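Local coordinates for coenzyme Q-binding protein COQ10 START domain-containing protein (Thermus thermophilus, PDB 2D4R) that is of unknown function but, as a putative member of the START domain superfamily, probably binds a lipid or similar hydrophobic ligand, at residues 65-70 with 74-79. Sequence-based numbering, arbitrary orientation.
Sequences EEEWDD and RNRFFS
Glu-65 and Phe-78 form a hydrogen-bonded pair in the antiparallel beta hairpin of strands 58-69 and 74-82, part of the curved sheet of a START-like (Bet v 1-like) fold. Their backbones exchange two hydrogen bonds, with Glu-65 N 2.8 Å from Phe-78 O. The Glu-65 carboxylate turns to the neighbouring strand 46-55 and forms a salt bridge with Arg-48. Glu-66 faces Phe-77 in a non-hydrogen-bonded pair. OE1 of the buried Glu-66 is hydrogen-bonded to the hydroxyls of Ser-49 and Thr-47. Glu-67 pairs with Arg-76; its N lies 2.6 Å from Arg-76 O. Glu-67 O accepts Arg-76 N and, weakly, Asn-75 ND2 at 2.9 Å. The Glu-67 carboxylate forms a salt bridge with Arg-46. Trp-68 lies opposite Asn-75. With CG anti to the carbonyl carbon (chi1 -66°), the indole lies against the Asn-75 side chain, ring and amide planes 33° apart. Asn-75 CB sits 3.5 Å from Trp-68 CE3, and ND2 stands over the ring centre. An alanine in place of Trp-68 would probably leave the buried Asn-75 amide without this cover and freer to turn. Asp-69 N bonds to Arg-74 O at 2.7 Å. Asp-69 OD2 stays 4.2 Å from Arg-74 NH1, well out of the guanidinium plane and beyond a salt bridge.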
loop_
_atom_site.group_PDB
_atom_site.type_symbol
_atom_site.label_atom_id
_atom_site.label_comp_id
_atom_site.label_asym_id
_atom_site.label_seq_id
_atom_site.Cartn_x
_atom_site.Cartn_y
_atom_site.Cartn_z
ATOM N N GLU A 65 -4.856 -1.765 9.527
ATOM C CA GLU A 65 -6.301 -1.759 9.403
ATOM C C GLU A 65 -6.659 -0.928 8.171
ATOM O O GLU A 65 -6.250 0.228 8.037
ATOM C CB GLU A 65 -6.948 -1.169 10.680
ATOM C CG GLU A 65 -6.550 -1.909 11.993
ATOM C CD GLU A 65 -7.394 -1.540 13.233
ATOM O OE1 GLU A 65 -7.899 -0.401 13.324
ATOM O OE2 GLU A 65 -7.544 -2.399 14.133
ATOM N N GLU A 66 -7.407 -1.526 7.254
ATOM C CA GLU A 66 -7.921 -0.771 6.122
ATOM C C GLU A 66 -9.440 -0.717 6.113
ATOM O O GLU A 66 -10.124 -1.716 6.339
ATOM C CB GLU A 66 -7.401 -1.345 4.795
ATOM C CG GLU A 66 -7.342 -2.844 4.722
ATOM C CD GLU A 66 -5.954 -3.375 5.006
ATOM O OE1 GLU A 66 -5.843 -4.464 5.605
ATOM O OE2 GLU A 66 -4.971 -2.701 4.628
ATOM N N GLU A 67 -9.956 0.481 5.870
ATOM C CA GLU A 67 -11.382 0.706 5.734
ATOM C C GLU A 67 -11.634 0.924 4.254
ATOM O O GLU A 67 -11.020 1.810 3.631
ATOM C CB GLU A 67 -11.797 1.945 6.530
ATOM C CG GLU A 67 -13.291 2.107 6.733
ATOM C CD GLU A 67 -13.660 3.473 7.301
ATOM O OE1 GLU A 67 -13.072 4.492 6.859
ATOM O OE2 GLU A 67 -14.536 3.527 8.190
ATOM N N TRP A 68 -12.527 0.104 3.700
ATOM C CA TRP A 68 -12.799 0.088 2.272
ATOM C C TRP A 68 -14.098 0.827 1.975
ATOM O O TRP A 68 -15.143 0.533 2.563
ATOM C CB TRP A 68 -12.881 -1.363 1.775
ATOM C CG TRP A 68 -11.560 -2.100 1.858
ATOM C CD1 TRP A 68 -11.180 -2.996 2.813
ATOM C CD2 TRP A 68 -10.441 -1.968 0.969
ATOM N NE1 TRP A 68 -9.898 -3.428 2.583
ATOM C CE2 TRP A 68 -9.418 -2.816 1.457
ATOM C CE3 TRP A 68 -10.201 -1.213 -0.194
ATOM C CZ2 TRP A 68 -8.172 -2.934 0.825
ATOM C CZ3 TRP A 68 -8.958 -1.329 -0.823
ATOM C CH2 TRP A 68 -7.959 -2.188 -0.307
ATOM N N ASP A 69 -14.023 1.791 1.064
ATOM C CA ASP A 69 -15.192 2.520 0.635
ATOM C C ASP A 69 -15.615 2.079 -0.775
ATOM O O ASP A 69 -15.191 2.656 -1.781
ATOM C CB ASP A 69 -14.892 4.014 0.667
ATOM C CG ASP A 69 -16.108 4.848 0.395
ATOM O OD1 ASP A 69 -17.074 4.316 -0.187
ATOM O OD2 ASP A 69 -16.099 6.038 0.760
ATOM N N ASP A 70 -16.459 1.053 -0.830
ATOM C CA ASP A 70 -16.877 0.445 -2.088
ATOM C C ASP A 70 -17.612 1.443 -2.971
ATOM O O ASP A 70 -17.430 1.457 -4.181
ATOM C CB ASP A 70 -17.790 -0.760 -1.819
ATOM C CG ASP A 70 -17.081 -1.895 -1.085
ATOM O OD1 ASP A 70 -17.632 -2.385 -0.071
ATOM O OD2 ASP A 70 -15.982 -2.300 -1.521
ATOM N N ARG A 74 -12.473 4.192 -2.771
ATOM C CA ARG A 74 -11.358 4.693 -1.967
ATOM C C ARG A 74 -11.164 3.768 -0.766
ATOM O O ARG A 74 -12.065 3.019 -0.390
ATOM C CB ARG A 74 -11.621 6.096 -1.401
ATOM C CG ARG A 74 -12.328 7.119 -2.255
ATOM C CD ARG A 74 -12.186 8.475 -1.549
ATOM N NE ARG A 74 -13.106 9.491 -2.050
ATOM C CZ ARG A 74 -14.074 10.056 -1.333
ATOM N NH1 ARG A 74 -14.263 9.712 -0.064
ATOM N NH2 ARG A 74 -14.856 10.969 -1.889
ATOM N N ASN A 75 -9.989 3.849 -0.157
ATOM C CA ASN A 75 -9.711 3.127 1.067
ATOM C C ASN A 75 -8.923 4.030 2.015
ATOM O O ASN A 75 -8.246 4.953 1.577
ATOM C CB ASN A 75 -8.915 1.874 0.732
ATOM C CG ASN A 75 -7.920 1.509 1.805
ATOM O OD1 ASN A 75 -6.739 1.837 1.706
ATOM N ND2 ASN A 75 -8.389 0.825 2.839
ATOM N N ARG A 76 -9.044 3.781 3.312
ATOM C CA ARG A 76 -8.189 4.419 4.306
ATOM C C ARG A 76 -7.535 3.331 5.155
ATOM O O ARG A 76 -8.178 2.338 5.489
ATOM C CB ARG A 76 -9.010 5.334 5.218
ATOM C CG ARG A 76 -8.991 6.785 4.837
ATOM C CD ARG A 76 -10.091 7.555 5.557
ATOM N NE ARG A 76 -10.570 8.659 4.732
ATOM C CZ ARG A 76 -9.807 9.670 4.329
ATOM N NH1 ARG A 76 -10.318 10.632 3.579
ATOM N NH2 ARG A 76 -8.529 9.721 4.680
ATOM N N PHE A 77 -6.265 3.515 5.505
ATOM C CA PHE A 77 -5.566 2.527 6.317
ATOM C C PHE A 77 -4.720 3.163 7.407
ATOM O O PHE A 77 -4.296 4.309 7.286
ATOM C CB PHE A 77 -4.701 1.613 5.423
ATOM C CG PHE A 77 -3.564 2.317 4.739
ATOM C CD1 PHE A 77 -3.771 3.010 3.550
ATOM C CD2 PHE A 77 -2.289 2.295 5.285
ATOM C CE1 PHE A 77 -2.731 3.676 2.914
ATOM C CE2 PHE A 77 -1.237 2.959 4.656
ATOM C CZ PHE A 77 -1.466 3.653 3.464
ATOM N N PHE A 78 -4.483 2.413 8.475
ATOM C CA PHE A 78 -3.756 2.927 9.627
ATOM C C PHE A 78 -3.158 1.716 10.338
ATOM O O PHE A 78 -3.797 0.673 10.407
ATOM C CB PHE A 78 -4.747 3.696 10.534
ATOM C CG PHE A 78 -4.158 4.219 11.838
ATOM C CD1 PHE A 78 -3.806 5.563 11.970
ATOM C CD2 PHE A 78 -4.000 3.379 12.941
ATOM C CE1 PHE A 78 -3.307 6.064 13.181
ATOM C CE2 PHE A 78 -3.501 3.877 14.159
ATOM C CZ PHE A 78 -3.156 5.218 14.274
ATOM N N SER A 79 -1.930 1.841 10.837
ATOM C CA SER A 79 -1.318 0.771 11.626
ATOM C C SER A 79 -1.435 1.070 13.109
ATOM O O SER A 79 -0.898 2.066 13.591
ATOM C CB SER A 79 0.163 0.614 11.285
ATOM O OG SER A 79 0.706 -0.438 12.055
#